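Long-range contact in cell division control protein Cdc48 (Mycobacterium smegmatis, PDB 5E7P), which probably binds and hydrolyses ATP as a Cdc48-type AAA ATPase, and is seen here with ADP bound: residues V408-T422 and P452-T464. Residues are numbered along the deposited sequence; the frame is centred on the assembly and turned at random.
Sequences VPSEDLDLGDIADHT and PVLRHADLEGALT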
loop_
_atom_site.group_PDB
_atom_site.type_symbol
_atom_site.label_atom_id
_atom_site.label_comp_id
_atom_site.label_asym_id
_atom_site.label_seq_id
_atom_site.Cartn_x
_atom_site.Cartn_y
_atom_site.Cartn_z
ATOM N N VAL A 408 7.219 -5.617 -27.103
ATOM C CA VAL A 408 7.012 -6.953 -26.559
ATOM C C VAL A 408 6.055 -7.734 -27.451
ATOM O O VAL A 408 4.874 -7.399 -27.533
ATOM C CB VAL A 408 6.432 -6.893 -25.135
ATOM C CG1 VAL A 408 6.246 -8.297 -24.575
ATOM C CG2 VAL A 408 7.331 -6.068 -24.230
ATOM N N PRO A 409 6.565 -8.782 -28.118
ATOM C CA PRO A 409 5.788 -9.595 -29.064
ATOM C C PRO A 409 4.539 -10.194 -28.426
ATOM O O PRO A 409 4.640 -10.934 -27.448
ATOM C CB PRO A 409 6.769 -10.707 -29.466
ATOM C CG PRO A 409 7.807 -10.721 -28.395
ATOM C CD PRO A 409 7.932 -9.301 -27.942
ATOM N N SER A 410 3.373 -9.873 -28.980
ATOM C CA SER A 410 2.108 -10.311 -28.400
ATOM C C SER A 410 1.014 -10.520 -29.446
ATOM O O SER A 410 1.175 -10.155 -30.611
ATOM C CB SER A 410 1.640 -9.307 -27.347
ATOM O OG SER A 410 1.454 -8.021 -27.915
ATOM N N GLU A 411 -0.100 -11.111 -29.017
ATOM C CA GLU A 411 -1.241 -11.358 -29.896
ATOM C C GLU A 411 -2.489 -10.617 -29.422
ATOM O O GLU A 411 -2.528 -9.386 -29.418
ATOM C CB GLU A 411 -1.535 -12.858 -29.987
ATOM C CG GLU A 411 -0.530 -13.646 -30.808
ATOM C CD GLU A 411 -0.740 -15.145 -30.703
ATOM O OE1 GLU A 411 -1.705 -15.569 -30.031
ATOM O OE2 GLU A 411 0.064 -15.901 -31.290
ATOM N N ASP A 412 -3.507 -11.377 -29.029
ATOM C CA ASP A 412 -4.763 -10.802 -28.558
ATOM C C ASP A 412 -4.751 -10.675 -27.040
ATOM O O ASP A 412 -5.276 -11.536 -26.336
ATOM C CB ASP A 412 -5.947 -11.667 -28.995
ATOM C CG ASP A 412 -5.973 -11.911 -30.493
ATOM O OD1 ASP A 412 -5.333 -12.883 -30.949
ATOM O OD2 ASP A 412 -6.637 -11.136 -31.214
ATOM N N LEU A 413 -4.157 -9.596 -26.542
ATOM C CA LEU A 413 -3.949 -9.433 -25.106
ATOM C C LEU A 413 -5.215 -9.081 -24.330
ATOM O O LEU A 413 -5.367 -9.495 -23.180
ATOM C CB LEU A 413 -2.865 -8.389 -24.837
ATOM C CG LEU A 413 -1.472 -8.727 -25.363
ATOM C CD1 LEU A 413 -0.504 -7.608 -25.037
ATOM C CD2 LEU A 413 -0.992 -10.045 -24.780
ATOM N N ASP A 414 -6.113 -8.323 -24.958
ATOM C CA ASP A 414 -7.335 -7.853 -24.304
ATOM C C ASP A 414 -6.992 -7.114 -23.005
ATOM O O ASP A 414 -7.416 -7.502 -21.918
ATOM C CB ASP A 414 -8.298 -9.021 -24.051
ATOM C CG ASP A 414 -9.671 -8.564 -23.576
ATOM O OD1 ASP A 414 -9.963 -7.351 -23.644
ATOM O OD2 ASP A 414 -10.464 -9.425 -23.140
ATOM N N LEU A 415 -6.213 -6.045 -23.138
ATOM C CA LEU A 415 -5.687 -5.317 -21.988
ATOM C C LEU A 415 -6.757 -4.624 -21.146
ATOM O O LEU A 415 -6.538 -4.339 -19.967
ATOM C CB LEU A 415 -4.628 -4.309 -22.437
ATOM C CG LEU A 415 -3.362 -4.951 -23.005
ATOM C CD1 LEU A 415 -2.324 -3.898 -23.320
ATOM C CD2 LEU A 415 -2.803 -5.973 -22.031
ATOM N N GLY A 416 -7.907 -4.352 -21.751
ATOM C CA GLY A 416 -9.012 -3.741 -21.034
ATOM C C GLY A 416 -9.534 -4.655 -19.944
ATOM O O GLY A 416 -9.903 -4.202 -18.860
ATOM N N ASP A 417 -9.558 -5.951 -20.236
ATOM C CA ASP A 417 -10.022 -6.953 -19.284
ATOM C C ASP A 417 -9.021 -7.131 -18.145
ATOM O O ASP A 417 -9.405 -7.294 -16.987
ATOM C CB ASP A 417 -10.265 -8.288 -19.992
ATOM C CG ASP A 417 -10.642 -9.396 -19.031
ATOM O OD1 ASP A 417 -11.796 -9.402 -18.552
ATOM O OD2 ASP A 417 -9.787 -10.267 -18.761
ATOM N N ILE A 418 -7.735 -7.097 -18.481
ATOM C CA ILE A 418 -6.679 -7.201 -17.480
ATOM C C ILE A 418 -6.674 -5.981 -16.563
ATOM O O ILE A 418 -6.490 -6.107 -15.354
ATOM C CB ILE A 418 -5.298 -7.364 -18.133
ATOM C CG1 ILE A 418 -5.272 -8.623 -18.998
ATOM C CG2 ILE A 418 -4.206 -7.424 -17.071
ATOM C CD1 ILE A 418 -5.547 -9.894 -18.225
ATOM N N ALA A 419 -6.889 -4.803 -17.143
ATOM C CA ALA A 419 -6.975 -3.568 -16.370
ATOM C C ALA A 419 -8.195 -3.575 -15.454
ATOM O O ALA A 419 -8.130 -3.115 -14.313
ATOM C CB ALA A 419 -7.013 -2.363 -17.295
ATOM N N ASP A 420 -9.306 -4.102 -15.958
ATOM C CA ASP A 420 -10.542 -4.173 -15.187
ATOM C C ASP A 420 -10.423 -5.127 -14.005
ATOM O O ASP A 420 -11.145 -4.992 -13.019
ATOM C CB ASP A 420 -11.713 -4.599 -16.077
ATOM C CG ASP A 420 -12.283 -3.450 -16.889
ATOM O OD1 ASP A 420 -12.285 -2.302 -16.392
ATOM O OD2 ASP A 420 -12.741 -3.697 -18.025
ATOM N N HIS A 421 -9.510 -6.089 -14.106
ATOM C CA HIS A 421 -9.366 -7.116 -13.079
ATOM C C HIS A 421 -8.143 -6.912 -12.191
ATOM O O HIS A 421 -7.681 -7.844 -11.528
ATOM C CB HIS A 421 -9.348 -8.511 -13.710
ATOM C CG HIS A 421 -10.698 -8.988 -14.151
ATOM N ND1 HIS A 421 -11.441 -8.337 -15.112
ATOM C CD2 HIS A 421 -11.444 -10.044 -13.751
ATOM C CE1 HIS A 421 -12.584 -8.975 -15.291
ATOM N NE2 HIS A 421 -12.611 -10.015 -14.477
ATOM N N THR A 422 -7.623 -5.689 -12.176
ATOM C CA THR A 422 -6.507 -5.359 -11.298
ATOM C C THR A 422 -6.718 -4.093 -10.465
ATOM O O THR A 422 -5.841 -3.235 -10.433
ATOM C CB THR A 422 -5.191 -5.190 -12.095
ATOM O OG1 THR A 422 -5.394 -4.264 -13.172
ATOM C CG2 THR A 422 -4.723 -6.523 -12.653
ATOM N N PRO A 452 8.478 -17.286 -28.454
ATOM C CA PRO A 452 7.488 -16.879 -27.450
ATOM C C PRO A 452 6.683 -15.650 -27.860
ATOM O O PRO A 452 7.251 -14.646 -28.286
ATOM C CB PRO A 452 8.345 -16.559 -26.222
ATOM C CG PRO A 452 9.687 -16.224 -26.776
ATOM C CD PRO A 452 9.857 -17.124 -27.962
ATOM N N VAL A 453 5.365 -15.738 -27.727
ATOM C CA VAL A 453 4.489 -14.615 -28.039
ATOM C C VAL A 453 3.360 -14.490 -27.013
ATOM O O VAL A 453 2.548 -15.402 -26.847
ATOM C CB VAL A 453 3.929 -14.712 -29.477
ATOM C CG1 VAL A 453 3.397 -16.114 -29.764
ATOM C CG2 VAL A 453 2.861 -13.656 -29.706
ATOM N N LEU A 454 3.325 -13.355 -26.321
ATOM C CA LEU A 454 2.372 -13.135 -25.236
ATOM C C LEU A 454 0.914 -13.147 -25.689
ATOM O O LEU A 454 0.545 -12.485 -26.657
ATOM C CB LEU A 454 2.671 -11.818 -24.517
ATOM C CG LEU A 454 3.352 -11.915 -23.152
ATOM C CD1 LEU A 454 4.793 -12.374 -23.305
ATOM C CD2 LEU A 454 3.279 -10.584 -22.416
ATOM N N ARG A 455 0.091 -13.904 -24.973
ATOM C CA ARG A 455 -1.343 -13.925 -25.224
ATOM C C ARG A 455 -2.099 -13.557 -23.952
ATOM O O ARG A 455 -1.495 -13.394 -22.893
ATOM C CB ARG A 455 -1.779 -15.295 -25.741
ATOM C CG ARG A 455 -1.355 -16.453 -24.860
ATOM C CD ARG A 455 -1.624 -17.787 -25.536
ATOM N NE ARG A 455 -0.944 -17.889 -26.826
ATOM C CZ ARG A 455 -0.900 -18.995 -27.561
ATOM N NH1 ARG A 455 -1.492 -20.103 -27.132
ATOM N NH2 ARG A 455 -0.258 -18.995 -28.722
ATOM N N HIS A 456 -3.417 -13.422 -24.063
ATOM C CA HIS A 456 -4.250 -13.030 -22.930
ATOM C C HIS A 456 -4.190 -14.047 -21.797
ATOM O O HIS A 456 -4.274 -13.686 -20.622
ATOM C CB HIS A 456 -5.700 -12.838 -23.370
ATOM C CG HIS A 456 -6.637 -12.554 -22.240
ATOM N ND1 HIS A 456 -6.687 -11.333 -21.603
ATOM C CD2 HIS A 456 -7.554 -13.338 -21.624
ATOM C CE1 HIS A 456 -7.598 -11.373 -20.648
ATOM N NE2 HIS A 456 -8.139 -12.579 -20.639
ATOM N N ALA A 457 -4.046 -15.318 -22.159
ATOM C CA ALA A 457 -3.976 -16.398 -21.182
ATOM C C ALA A 457 -2.823 -16.201 -20.201
ATOM O O ALA A 457 -2.953 -16.495 -19.012
ATOM C CB ALA A 457 -3.848 -17.738 -21.890
ATOM N N ASP A 458 -1.703 -15.694 -20.704
ATOM C CA ASP A 458 -0.507 -15.495 -19.892
ATOM C C ASP A 458 -0.704 -14.418 -18.833
ATOM O O ASP A 458 -0.326 -14.597 -17.676
ATOM C CB ASP A 458 0.680 -15.129 -20.781
ATOM C CG ASP A 458 0.911 -16.139 -21.881
ATOM O OD1 ASP A 458 0.701 -17.347 -21.636
ATOM O OD2 ASP A 458 1.299 -15.727 -22.995
ATOM N N LEU A 459 -1.292 -13.296 -19.238
ATOM C CA LEU A 459 -1.532 -12.189 -18.321
ATOM C C LEU A 459 -2.566 -12.572 -17.272
ATOM O O LEU A 459 -2.399 -12.277 -16.090
ATOM C CB LEU A 459 -1.981 -10.941 -19.081
ATOM C CG LEU A 459 -0.995 -10.401 -20.118
ATOM C CD1 LEU A 459 -1.464 -9.061 -20.653
ATOM C CD2 LEU A 459 0.404 -10.285 -19.535
ATOM N N GLU A 460 -3.631 -13.234 -17.710
ATOM C CA GLU A 460 -4.671 -13.686 -16.795
ATOM C C GLU A 460 -4.135 -14.753 -15.847
ATOM O O GLU A 460 -4.505 -14.795 -14.673
ATOM C CB GLU A 460 -5.880 -14.217 -17.567
ATOM C CG GLU A 460 -7.007 -14.716 -16.680
ATOM C CD GLU A 460 -8.311 -14.884 -17.436
ATOM O OE1 GLU A 460 -8.551 -15.986 -17.976
ATOM O OE2 GLU A 460 -9.091 -13.908 -17.490
ATOM N N GLY A 461 -3.259 -15.611 -16.362
ATOM C CA GLY A 461 -2.618 -16.630 -15.549
ATOM C C GLY A 461 -1.672 -16.011 -14.537
ATOM O O GLY A 461 -1.491 -16.531 -13.435
ATOM N N ALA A 462 -1.069 -14.888 -14.917
ATOM C CA ALA A 462 -0.156 -14.166 -14.042
ATOM C C ALA A 462 -0.888 -13.629 -12.815
ATOM O O ALA A 462 -0.319 -13.549 -11.728
ATOM C CB ALA A 462 0.512 -13.028 -14.800
ATOM N N LEU A 463 -2.153 -13.268 -12.997
ATOM C CA LEU A 463 -2.958 -12.709 -11.913
ATOM C C LEU A 463 -3.201 -13.709 -10.781
ATOM O O LEU A 463 -3.577 -13.321 -9.675
ATOM C CB LEU A 463 -4.295 -12.191 -12.452
ATOM C CG LEU A 463 -4.222 -11.085 -13.507
ATOM C CD1 LEU A 463 -5.612 -10.606 -13.888
ATOM C CD2 LEU A 463 -3.375 -9.927 -13.012
ATOM N N THR A 464 -2.986 -14.991 -11.058
ATOM C CA THR A 464 -3.188 -16.022 -10.045
ATOM C C THR A 464 -1.989 -16.155 -9.104
ATOM O O THR A 464 -2.075 -16.837 -8.083
ATOM C CB THR A 464 -3.481 -17.401 -10.675
ATOM O OG1 THR A 464 -2.287 -17.921 -11.274
ATOM C CG2 THR A 464 -4.583 -17.295 -11.726
#
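Backbone bonds pin Ser410 and its neighbours to Leu454 in a single parallel bridge: Leu454 N donates to Pro409 O at 3.0 Å, and Leu454 O takes Glu411 N at 2.8 Å. A longer, weak bond from His456 N to Asp412 O carries the pairing up to the helices. These two, 415-420 and 456-462, run almost parallel, 5° apart.

The polar side-chain link is His456. Its CG stands anti to the backbone N (chi1 175°), reaching across to helix 415-420, and ND1 gives its N-H to Leu413 O at 2.8 Å. That oxygen lies close to the ring plane. Asp417 OD2 sits at another part of the ring edge, 3.1 Å from CE1, its carboxylate plane turned 57° from the ring; the angle at NE2 is too poor for a hydrogen bond.

Aliphatic side chains make up most of the remaining contact, along the helices and just past their ends. Ile418 runs antiparallel alongside the imidazole, CD1 against CE1, and lies perpendicular to Leu459, with CD1 3.8 Å from Leu459 CB. Leu415 CD2 meets Leu459 CD1 at 3.6 Å, while Thr422 CG2 packs on Leu463 CD2. Leu401 of helix 394-404 touches Ile418, and Ala441 of helix 427-448 touches Leu454, consistent with the small helical subdomain that follows the nucleotide-binding core in AAA ATPases.

Charges gather at the surface. Arg455 NH2 and Glu411 OE1 form a long salt bridge, 3.9 Å, purely electrostatic since no N-H aims at the poorly ordered, exposed Glu411. Asp417 OD2 and Glu460 OE2 are like charges near the His456 ring, an environment that would tend to stabilise a protonated imidazole. Directional bonding thus lies at Leu454 and ND1; the helices meet through aliphatic side chains, the His456 ring wedged in at their N-terminal side.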